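Local atomic coordinates of peptidase M42 (Thaumarchaeota archaeon SCGC AB-539-E09, PDB entry 5DS0), a protein that probably acts as a cobalt-binding TET aminopeptidase of the M42 family, removing amino-terminal residues from peptides. Residues 235-240 / 298-303; 267-272 / 314-319; 263-268 / 292-297. One frame throughout, in Å; residues are numbered along the deposited sequence.

Contact 1. Residues 235-240 / 298-303; sequences VLEVDI and GGTDAG. With CO (cobalt (II) ion), chain T.
E237 sits on strand 235-240 with its side chain turned to T300 of segment 298-303. Its CB lies 4.4 Å from T300 CG2, and CG passes that methyl more closely, at 3.7 Å, the two side chains running past each other in opposite directions. A bend at chi2 (-66°) then swings the carboxylate onto the cobalt, which it grips with both oxygens: OE2 at 2.2 Å and OE1 at 2.5 Å from CO. OE1 also accepts from V238 N through its anti lone pair (3.1 Å), so the strand's own backbone helps to fix the rotation of the carboxylate. This is the metal centre of the M42 aminopeptidase fold, on an inner strand of the mixed sheet, between strands 60-66 and 314-322. H66 and D180 bind the same ion, and D180 also belongs to the second cobalt site. Two residues earlier on the strand, V235 CG2 packs on A302 CB at 3.7 Å. T300 OG1 takes a weak capping bond from A302 N. D301 OD2 bonds to T211 OG1 and lies 5.2 Å from E237 OE2; the like charges probably repel mildly, offset by the nearby cobalt.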
loop_
_atom_site.group_PDB
_atom_site.type_symbol
_atom_site.label_atom_id
_atom_site.label_comp_id
_atom_site.label_asym_id
_atom_site.label_seq_id
_atom_site.Cartn_x
_atom_site.Cartn_y
_atom_site.Cartn_z
ATOM N N VAL C 235 4.626 26.003 40.576
ATOM C CA VAL C 235 3.511 25.882 39.671
ATOM C C VAL C 235 2.739 24.627 40.001
ATOM O O VAL C 235 3.316 23.554 40.161
ATOM C CB VAL C 235 3.987 25.847 38.227
ATOM C CG1 VAL C 235 2.842 25.503 37.299
ATOM C CG2 VAL C 235 4.574 27.191 37.862
ATOM N N LEU C 236 1.427 24.775 40.120
ATOM C CA LEU C 236 0.543 23.659 40.445
ATOM C C LEU C 236 -0.219 23.264 39.216
ATOM O O LEU C 236 -0.828 24.103 38.571
ATOM C CB LEU C 236 -0.425 24.066 41.529
ATOM C CG LEU C 236 0.331 24.423 42.798
ATOM C CD1 LEU C 236 -0.411 25.401 43.696
ATOM C CD2 LEU C 236 0.644 23.159 43.548
ATOM N N GLU C 237 -0.147 21.994 38.867
ATOM C CA GLU C 237 -0.752 21.486 37.648
ATOM C C GLU C 237 -1.337 20.112 37.940
ATOM O O GLU C 237 -1.259 19.618 39.065
ATOM C CB GLU C 237 0.286 21.371 36.527
ATOM C CG GLU C 237 0.232 22.442 35.443
ATOM C CD GLU C 237 -1.019 22.460 34.546
ATOM O OE1 GLU C 237 -1.925 21.625 34.671
ATOM O OE2 GLU C 237 -1.059 23.337 33.663
ATOM N N VAL C 238 -1.926 19.515 36.915
ATOM C CA VAL C 238 -2.329 18.145 36.971
ATOM C C VAL C 238 -1.246 17.310 36.297
ATOM O O VAL C 238 -0.446 17.820 35.539
ATOM C CB VAL C 238 -3.675 17.925 36.268
ATOM C CG1 VAL C 238 -4.774 18.632 37.020
ATOM C CG2 VAL C 238 -3.621 18.388 34.826
ATOM N N ASP C 239 -1.224 16.024 36.616
ATOM C CA ASP C 239 -0.329 15.072 35.986
ATOM C C ASP C 239 -1.220 14.045 35.333
ATOM O O ASP C 239 -2.282 13.705 35.875
ATOM C CB ASP C 239 0.549 14.389 37.044
ATOM C CG ASP C 239 2.013 14.279 36.627
ATOM O OD1 ASP C 239 2.288 13.993 35.433
ATOM O OD2 ASP C 239 2.889 14.465 37.514
ATOM N N ILE C 240 -0.827 13.568 34.159
ATOM C CA ILE C 240 -1.567 12.511 33.518
ATOM C C ILE C 240 -1.306 11.268 34.340
ATOM O O ILE C 240 -0.161 10.872 34.516
ATOM C CB ILE C 240 -1.127 12.283 32.067
ATOM C CG1 ILE C 240 -1.442 13.501 31.181
ATOM C CG2 ILE C 240 -1.827 11.056 31.508
ATOM C CD1 ILE C 240 -0.228 14.337 30.801
ATOM N N GLY C 298 4.683 17.616 27.270
ATOM C CA GLY C 298 3.726 18.617 27.719
ATOM C C GLY C 298 4.462 19.732 28.418
ATOM O O GLY C 298 5.619 19.571 28.805
ATOM N N GLY C 299 3.798 20.867 28.582
ATOM C CA GLY C 299 4.391 22.016 29.273
ATOM C C GLY C 299 3.474 22.608 30.330
ATOM O O GLY C 299 2.328 22.174 30.473
ATOM N N THR C 300 3.978 23.634 31.021
ATOM C CA THR C 300 3.287 24.272 32.141
ATOM C C THR C 300 3.518 25.770 32.158
ATOM O O THR C 300 4.397 26.272 31.467
ATOM C CB THR C 300 3.808 23.724 33.480
ATOM O OG1 THR C 300 5.237 23.878 33.537
ATOM C CG2 THR C 300 3.463 22.264 33.617
ATOM N N ASP C 301 2.738 26.480 32.970
ATOM C CA ASP C 301 2.984 27.902 33.220
ATOM C C ASP C 301 4.470 28.149 33.559
ATOM O O ASP C 301 5.011 29.224 33.254
ATOM C CB ASP C 301 2.143 28.430 34.399
ATOM C CG ASP C 301 0.648 28.592 34.077
ATOM O OD1 ASP C 301 0.290 29.033 32.944
ATOM O OD2 ASP C 301 -0.155 28.284 35.005
ATOM N N ALA C 302 5.114 27.172 34.199
ATOM C CA ALA C 302 6.524 27.295 34.586
ATOM C C ALA C 302 7.452 27.541 33.402
ATOM O O ALA C 302 8.492 28.189 33.549
ATOM C CB ALA C 302 6.979 26.060 35.331
ATOM N N GLY C 303 7.069 27.031 32.237
ATOM C CA GLY C 303 7.813 27.240 31.012
ATOM C C GLY C 303 8.093 28.698 30.720
ATOM O O GLY C 303 9.141 29.013 30.154
HETATM CO CO CO T . -2.817 22.568 32.575
#

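Contact 2. Residues 267-272 / 314-319; sequences RSMIPN and SVVITI
The loop 267-272 passes the start of strand 314-319 without pairing with it, P271 and V315 coming nearest at 5.4 Å between CA atoms. M269, modelled as selenomethionine, carries most of the contact. Its CG lies anti to the backbone N (chi1 178°) and the chain stays extended through chi2, so that SE reaches S314 CB at 3.8 Å. A turn at chi3 (78°) then lays the terminal methyl over the strand backbone. From there M269 CE is 3.6 Å from S314 O. The same methyl, M269 CE, lies 3.9 Å from V316 CG2, the branch anti to the V316 carbonyl carbon. Side chains of A302 and H306 also pack on M269. P271 contributes CB, which meets S314 O at 3.7 Å and V315 CG2 at 4.1 Å. The polar ends are used elsewhere. N272, at the N-cap of helix 273-285, accepts from L275 N through OD1 and gives ND2 to F358 O, while S314 OG bonds to C312 O. I270, turned from the strand, packs on F22 of a neighbouring subunit. Between the segments the contact therefore rests on van der Waals fit, with the M269 tip and P271 CB laid against the S314 carbonyl and the strand's apolar side chains, so the hold depends on shape far more than on bond direction.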
loop_
_atom_site.group_PDB
_atom_site.type_symbol
_atom_site.label_atom_id
_atom_site.label_comp_id
_atom_site.label_asym_id
_atom_site.label_seq_id
_atom_site.Cartn_x
_atom_site.Cartn_y
_atom_site.Cartn_z
ATOM N N ARG C 267 8.868 19.211 28.742
ATOM C CA ARG C 267 9.267 19.831 27.482
ATOM C C ARG C 267 9.499 21.344 27.630
ATOM O O ARG C 267 10.311 21.910 26.917
ATOM C CB ARG C 267 8.198 19.536 26.413
ATOM C CG ARG C 267 8.536 19.956 24.973
ATOM C CD ARG C 267 7.368 19.742 23.977
ATOM N NE ARG C 267 6.184 20.481 24.443
ATOM C CZ ARG C 267 4.964 20.427 23.900
ATOM N NH1 ARG C 267 4.715 19.650 22.852
ATOM N NH2 ARG C 267 3.977 21.155 24.422
ATOM N N SER C 268 8.791 21.989 28.556
ATOM C CA SER C 268 8.889 23.440 28.761
ATOM C C SER C 268 9.938 23.894 29.790
ATOM O O SER C 268 10.313 25.069 29.802
ATOM C CB SER C 268 7.506 24.024 29.143
ATOM O OG SER C 268 7.145 23.739 30.487
HETATM N N MSE C 269 10.409 22.980 30.634
HETATM C CA MSE C 269 11.389 23.327 31.661
HETATM C C MSE C 269 12.076 22.140 32.308
HETATM O O MSE C 269 11.448 21.121 32.599
HETATM C CB MSE C 269 10.667 24.089 32.766
HETATM C CG MSE C 269 11.626 24.432 33.909
HETATM SE SE MSE C 269 10.719 25.347 35.388
HETATM C CE MSE C 269 9.858 23.788 36.249
ATOM N N ILE C 270 13.382 22.293 32.547
ATOM C CA ILE C 270 14.126 21.429 33.458
ATOM C C ILE C 270 14.254 22.148 34.797
ATOM O O ILE C 270 14.854 23.223 34.875
ATOM C CB ILE C 270 15.541 21.140 32.938
ATOM C CG1 ILE C 270 15.471 20.487 31.560
ATOM C CG2 ILE C 270 16.296 20.232 33.915
ATOM C CD1 ILE C 270 16.554 20.941 30.621
ATOM N N PRO C 271 13.678 21.582 35.860
ATOM C CA PRO C 271 13.602 22.379 37.086
ATOM C C PRO C 271 14.977 22.721 37.663
ATOM O O PRO C 271 15.939 22.005 37.403
ATOM C CB PRO C 271 12.818 21.467 38.042
ATOM C CG PRO C 271 13.011 20.092 37.504
ATOM C CD PRO C 271 13.107 20.239 36.027
ATOM N N ASN C 272 15.043 23.799 38.440
ATOM C CA ASN C 272 16.200 24.101 39.266
ATOM C C ASN C 272 16.457 22.929 40.202
ATOM O O ASN C 272 15.553 22.471 40.893
ATOM C CB ASN C 272 15.952 25.375 40.072
ATOM C CG ASN C 272 17.050 25.646 41.101
ATOM O OD1 ASN C 272 17.002 25.152 42.237
ATOM N ND2 ASN C 272 17.995 26.486 40.739
ATOM N N SER C 314 12.166 27.401 39.564
ATOM C CA SER C 314 10.785 26.951 39.604
ATOM C C SER C 314 10.693 25.453 39.609
ATOM O O SER C 314 11.625 24.757 39.199
ATOM C CB SER C 314 10.010 27.477 38.394
ATOM O OG SER C 314 10.274 28.851 38.190
ATOM N N VAL C 315 9.552 24.968 40.074
ATOM C CA VAL C 315 9.300 23.552 40.124
ATOM C C VAL C 315 7.808 23.335 39.926
ATOM O O VAL C 315 7.018 24.158 40.330
ATOM C CB VAL C 315 9.823 22.975 41.458
ATOM C CG1 VAL C 315 8.797 23.089 42.573
ATOM C CG2 VAL C 315 10.266 21.544 41.284
ATOM N N VAL C 316 7.433 22.240 39.273
ATOM C CA VAL C 316 6.013 21.924 39.092
ATOM C C VAL C 316 5.579 20.818 40.040
ATOM O O VAL C 316 6.191 19.760 40.104
ATOM C CB VAL C 316 5.686 21.469 37.664
ATOM C CG1 VAL C 316 4.197 21.246 37.508
ATOM C CG2 VAL C 316 6.167 22.486 36.645
ATOM N N ILE C 317 4.506 21.091 40.775
ATOM C CA ILE C 317 3.926 20.136 41.699
ATOM C C ILE C 317 2.551 19.785 41.177
ATOM O O ILE C 317 1.792 20.672 40.825
ATOM C CB ILE C 317 3.815 20.739 43.093
ATOM C CG1 ILE C 317 5.217 20.916 43.671
ATOM C CG2 ILE C 317 2.989 19.838 43.992
ATOM C CD1 ILE C 317 5.300 21.825 44.882
ATOM N N THR C 318 2.216 18.500 41.172
ATOM C CA THR C 318 1.043 18.033 40.437
ATOM C C THR C 318 0.100 17.166 41.234
ATOM O O THR C 318 0.515 16.465 42.153
ATOM C CB THR C 318 1.457 17.191 39.215
ATOM O OG1 THR C 318 2.174 16.031 39.655
ATOM C CG2 THR C 318 2.337 17.999 38.274
ATOM N N ILE C 319 -1.176 17.230 40.883
ATOM C CA ILE C 319 -2.158 16.267 41.360
ATOM C C ILE C 319 -2.482 15.281 40.238
ATOM O O ILE C 319 -2.981 15.677 39.186
ATOM C CB ILE C 319 -3.461 16.937 41.820
ATOM C CG1 ILE C 319 -3.221 17.785 43.072
ATOM C CG2 ILE C 319 -4.505 15.884 42.140
ATOM C CD1 ILE C 319 -2.918 19.230 42.755
#

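Contact 3. Residues 263-268 / 292-297; sequences VTYDRS and LSQMSG
Strand 291-295 is a border strand of the mixed sheet, pairing in parallel with V263 at S293 and, beyond a corner at T264, with D266 at M295; a beta bulge between the bridges shifts the register by one residue. T264 makes most of the polar bonds here. S293 O takes two bonds from it: T264 N approaches nearly along the C=O axis (2.8 Å, 178° at the hydrogen), and T264 OG1, also at 2.8 Å, comes from above the carbonyl plane. T264 OG1 in turn accepts from Q294 NE2 at 3.1 Å, lying in the amide plane. A valine here lacks the hydroxyl, so S293 O would keep only the backbone N-H bond and the Q294 amide would probably be held less firmly. Q294 OE1 binds N86 ND2 of a neighbouring subunit and NE2 also donates to V74 O of that subunit, so this amide links the strand pair to the assembly. At the second bridge, M295 N donates to Y265 O at 3.0 Å. Q294 CG rests at the edge of the Y265 ring. D266 OD1 accepts S268 N on its anti lone pair, an Asx turn, and also S268 OG on its syn lone pair at 2.6 Å.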
loop_
_atom_site.group_PDB
_atom_site.type_symbol
_atom_site.label_atom_id
_atom_site.label_comp_id
_atom_site.label_asym_id
_atom_site.label_seq_id
_atom_site.Cartn_x
_atom_site.Cartn_y
_atom_site.Cartn_z
ATOM N N VAL C 263 7.512 17.209 39.274
ATOM C CA VAL C 263 7.965 17.043 37.912
ATOM C C VAL C 263 9.464 17.281 37.863
ATOM O O VAL C 263 9.925 18.398 38.147
ATOM C CB VAL C 263 7.251 18.016 36.964
ATOM C CG1 VAL C 263 7.760 17.848 35.543
ATOM C CG2 VAL C 263 5.762 17.795 37.003
ATOM N N THR C 264 10.192 16.262 37.433
ATOM C CA THR C 264 11.636 16.299 37.329
ATOM C C THR C 264 12.131 16.725 35.949
ATOM O O THR C 264 13.316 17.002 35.774
ATOM C CB THR C 264 12.216 14.907 37.596
ATOM O OG1 THR C 264 11.672 13.966 36.658
ATOM C CG2 THR C 264 11.870 14.455 38.996
ATOM N N TYR C 265 11.237 16.710 34.957
ATOM C CA TYR C 265 11.551 17.149 33.602
ATOM C C TYR C 265 10.277 17.275 32.787
ATOM O O TYR C 265 9.412 16.429 32.864
ATOM C CB TYR C 265 12.504 16.184 32.882
ATOM C CG TYR C 265 12.579 16.479 31.410
ATOM C CD1 TYR C 265 13.272 17.583 30.952
ATOM C CD2 TYR C 265 11.914 15.693 30.472
ATOM C CE1 TYR C 265 13.330 17.887 29.598
ATOM C CE2 TYR C 265 11.956 15.996 29.112
ATOM C CZ TYR C 265 12.673 17.092 28.689
ATOM O OH TYR C 265 12.740 17.428 27.367
ATOM N N ASP C 266 10.169 18.347 32.016
ATOM C CA ASP C 266 9.119 18.450 31.022
ATOM C C ASP C 266 9.623 19.254 29.829
ATOM O O ASP C 266 10.705 19.850 29.876
ATOM C CB ASP C 266 7.784 18.957 31.628
ATOM C CG ASP C 266 7.761 20.465 31.933
ATOM O OD1 ASP C 266 7.814 21.242 30.964
ATOM O OD2 ASP C 266 7.630 20.890 33.121
ATOM N N ARG C 267 8.868 19.211 28.742
ATOM C CA ARG C 267 9.267 19.831 27.482
ATOM C C ARG C 267 9.499 21.344 27.630
ATOM O O ARG C 267 10.311 21.910 26.917
ATOM C CB ARG C 267 8.198 19.536 26.413
ATOM C CG ARG C 267 8.536 19.956 24.973
ATOM C CD ARG C 267 7.368 19.742 23.977
ATOM N NE ARG C 267 6.184 20.481 24.443
ATOM C CZ ARG C 267 4.964 20.427 23.900
ATOM N NH1 ARG C 267 4.715 19.650 22.852
ATOM N NH2 ARG C 267 3.977 21.155 24.422
ATOM N N SER C 268 8.791 21.989 28.556
ATOM C CA SER C 268 8.889 23.440 28.761
ATOM C C SER C 268 9.938 23.894 29.790
ATOM O O SER C 268 10.313 25.069 29.802
ATOM C CB SER C 268 7.506 24.024 29.143
ATOM O OG SER C 268 7.145 23.739 30.487
ATOM N N LEU C 292 7.741 11.027 42.033
ATOM C CA LEU C 292 8.584 11.637 41.019
ATOM C C LEU C 292 7.981 11.390 39.659
ATOM O O LEU C 292 7.644 10.262 39.328
ATOM C CB LEU C 292 9.994 11.074 41.083
ATOM C CG LEU C 292 10.769 11.412 42.353
ATOM C CD1 LEU C 292 12.200 10.923 42.218
ATOM C CD2 LEU C 292 10.757 12.904 42.648
ATOM N N SER C 293 7.843 12.458 38.886
ATOM C CA SER C 293 7.125 12.427 37.617
ATOM C C SER C 293 7.924 13.091 36.500
ATOM O O SER C 293 8.836 13.865 36.750
ATOM C CB SER C 293 5.797 13.158 37.777
ATOM O OG SER C 293 5.232 13.488 36.524
ATOM N N GLN C 294 7.567 12.772 35.263
ATOM C CA GLN C 294 8.220 13.349 34.105
ATOM C C GLN C 294 7.215 13.454 32.975
ATOM O O GLN C 294 6.610 12.471 32.645
ATOM C CB GLN C 294 9.393 12.461 33.698
ATOM C CG GLN C 294 10.654 13.237 33.367
ATOM C CD GLN C 294 11.890 12.356 33.248
ATOM O OE1 GLN C 294 12.195 11.846 32.168
ATOM N NE2 GLN C 294 12.617 12.186 34.355
HETATM N N MSE C 295 7.038 14.631 32.384
HETATM C CA MSE C 295 6.092 14.807 31.271
HETATM C C MSE C 295 6.857 15.074 29.999
HETATM O O MSE C 295 7.073 16.227 29.604
HETATM C CB MSE C 295 5.090 15.927 31.555
HETATM C CG MSE C 295 4.563 15.901 32.993
HETATM SE SE MSE C 295 3.482 17.496 33.457
HETATM C CE MSE C 295 4.123 18.883 32.202
ATOM N N SER C 296 7.307 13.994 29.371
ATOM C CA SER C 296 8.038 14.025 28.084
ATOM C C SER C 296 7.480 14.969 26.988
ATOM O O SER C 296 8.249 15.606 26.256
ATOM C CB SER C 296 8.104 12.597 27.532
ATOM O OG SER C 296 8.208 12.597 26.127
ATOM N N GLY C 297 6.155 15.064 26.886
ATOM C CA GLY C 297 5.528 15.856 25.829
ATOM C C GLY C 297 4.404 16.781 26.277
ATOM O O GLY C 297 3.311 16.761 25.717
#

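How the contacts relate
The three contacts all reach one mixed sheet, their centres 7 Å apart for contacts 1 and 2 and for contacts 2 and 3, and 9 Å for 1 and 3. Strand 314-319 runs between the other two: I317 N bonds to V235 O of contact 1 at 2.8 Å, and V316 O to V263 N of contact 3 at 3.0 Å. D239 OD2 ties all three, reaching T318 OG1 and S293 OG at 2.7 Å each. S268, shared by contacts 2 and 3, bonds through OG to T300 N at 3.2 Å. Contact 1 holds cobalt directly; side chains of M295 and V316 stay about 8 and 9 Å from a cobalt, while contacts 2 and 3 both touch the same neighbouring subunit.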